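Local coordinates for putative SAM-dependent O-methyltranferase (Podospora anserina, PDB 4YMH) that binds S-adenosyl-L-homocysteine and probably transfers methyl groups from S-adenosylmethionine to hydroxyl groups of acceptor substrates, as a cation-dependent O-methyltransferase, at the interface of chains A and B. Sequence-based numbering; all coordinates share one arbitrary frame. Chains: chain A/B, Putative SAM-dependent O-methyltranferase.

The interface of chains A and B. Residues chain A 212, 218-219, 234; chain B 25, 62.
B:His25 and A:Asp218 bury the most surface in this patch of the two-fold interface between two copies of the methyltransferase, where a loop of chain B docks on strand 217-222 of chain A; this pairing in the deposited assembly is likely, but not proven by the structure alone, to be the biological dimer. The backbone N of B:His25 donates to the carbonyl O of A:Val219 at 2.9 Å. With CG anti to its own backbone N (chi1 -173°), the B:His25 side chain runs alongside that of A:Asp218, both pointing the same way. Ring and carboxylate planes are turned 63° apart, and B:His25 CD2 lies 3.7 Å from A:Asp218 OD1, without a hydrogen bond to it. The two carboxylate oxygens divide their partners. A:Asp218 OD1 accepts a 3.0 Å hydrogen bond, also a salt bridge, from the side-chain amine NZ of A:Lys234 in its own chain, reached nearly along the C-O axis, which should steady the carboxylate. OD2 faces the extended B:Arg62, from helix 51-64, whose side chain crosses that of A:Asp218 at about a right angle; the guanidinium lies 22° from the carboxylate plane in a long salt bridge. Beyond the backbone bond, the bent A:Met212 brings its methyl CE to 3.9 Å from B:His25 N. At the opposite end, B:Arg62 NH1 stands 3.7 Å from A:Asp218 OD2.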
ATOM      1  N   MET A 212       1.760  18.700   2.493  1.00 18.59           N
ATOM      2  CA  MET A 212       2.201  18.727   3.885  1.00 20.38           C
ATOM      3  C   MET A 212       1.786  20.009   4.600  1.00 25.39           C
ATOM      4  O   MET A 212       1.774  20.053   5.834  1.00 23.70           O
ATOM      5  CB  MET A 212       3.714  18.540   3.975  1.00 21.80           C
ATOM      6  CG  MET A 212       4.171  17.155   3.538  1.00 22.08           C
ATOM      7  SD  MET A 212       3.299  15.797   4.372  1.00 28.84           S
ATOM      8  CE  MET A 212       3.916  15.978   6.024  1.00 25.62           C
ATOM      9  N   ASP A 218      -4.293  14.020   6.265  1.00 21.09           N
ATOM     10  CA  ASP A 218      -3.144  13.158   6.544  1.00 21.70           C
ATOM     11  C   ASP A 218      -2.633  12.593   5.224  1.00 17.11           C
ATOM     12  O   ASP A 218      -3.425  12.188   4.358  1.00 18.28           O
ATOM     13  CB  ASP A 218      -3.503  12.002   7.494  1.00 24.34           C
ATOM     14  CG  ASP A 218      -3.680  12.447   8.938  1.00 31.80           C
ATOM     15  OD1 ASP A 218      -3.110  13.493   9.333  1.00 30.60           O
ATOM     16  OD2 ASP A 218      -4.390  11.733   9.682  1.00 35.75           O
ATOM     17  N   VAL A 219      -1.309  12.561   5.085  1.00 15.79           N
ATOM     18  CA  VAL A 219      -0.663  12.141   3.849  1.00 15.72           C
ATOM     19  C   VAL A 219       0.324  11.005   4.065  1.00 15.44           C
ATOM     20  O   VAL A 219       1.104  11.007   5.033  1.00 19.32           O
ATOM     21  CB  VAL A 219       0.098  13.319   3.189  1.00 22.81           C
ATOM     22  CG1 VAL A 219       0.779  12.869   1.889  1.00 20.70           C
ATOM     23  CG2 VAL A 219      -0.839  14.507   2.955  1.00 22.50           C
ATOM     24  N   LYS A 234      -7.869  14.326   8.014  1.00 18.20           N
ATOM     25  CA  LYS A 234      -7.509  14.167   9.428  1.00 27.60           C
ATOM     26  C   LYS A 234      -8.752  13.815  10.226  1.00 26.45           C
ATOM     27  O   LYS A 234      -9.844  14.268   9.881  1.00 21.22           O
ATOM     28  CB  LYS A 234      -6.899  15.441  10.009  1.00 25.72           C
ATOM     29  CG  LYS A 234      -5.512  15.776   9.534  1.00 23.55           C
ATOM     30  CD  LYS A 234      -4.886  16.799  10.499  1.00 26.50           C
ATOM     31  CE  LYS A 234      -3.648  17.465   9.890  1.00 28.60           C
ATOM     32  NZ  LYS A 234      -2.636  16.470   9.452  1.00 28.25           N
TER
ATOM     33  N   HIS B  25       3.031  12.229   6.748  1.00 18.93           N
ATOM     34  CA  HIS B  25       2.833  12.557   8.160  1.00 22.77           C
ATOM     35  C   HIS B  25       3.942  11.904   8.981  1.00 22.69           C
ATOM     36  O   HIS B  25       4.243  10.734   8.785  1.00 21.47           O
ATOM     37  CB  HIS B  25       1.458  12.075   8.616  1.00 32.38           C
ATOM     38  CG  HIS B  25       1.086  12.503  10.000  1.00 42.49           C
ATOM     39  ND1 HIS B  25       1.395  11.759  11.117  1.00 47.11           N
ATOM     40  CD2 HIS B  25       0.404  13.585  10.445  1.00 49.44           C
ATOM     41  CE1 HIS B  25       0.930  12.372  12.192  1.00 49.63           C
ATOM     42  NE2 HIS B  25       0.326  13.482  11.811  1.00 50.13           N
ATOM     43  N   ARG B  62      -5.555   4.660  11.383  1.00 18.03           N
ATOM     44  CA  ARG B  62      -6.473   5.802  11.420  1.00 19.91           C
ATOM     45  C   ARG B  62      -7.540   5.715  10.330  1.00 18.46           C
ATOM     46  O   ARG B  62      -8.693   6.109  10.523  1.00 19.33           O
ATOM     47  CB  ARG B  62      -5.710   7.114  11.277  1.00 23.15           C
ATOM     48  CG  ARG B  62      -4.970   7.521  12.527  1.00 25.65           C
ATOM     49  CD  ARG B  62      -4.311   8.884  12.373  1.00 34.31           C
ATOM     50  NE  ARG B  62      -3.735   9.337  13.635  1.00 41.08           N
ATOM     51  CZ  ARG B  62      -2.802  10.280  13.735  1.00 48.56           C
ATOM     52  NH1 ARG B  62      -2.324  10.868  12.642  1.00 46.32           N
ATOM     53  NH2 ARG B  62      -2.338  10.622  14.928  1.00 53.18           N
TER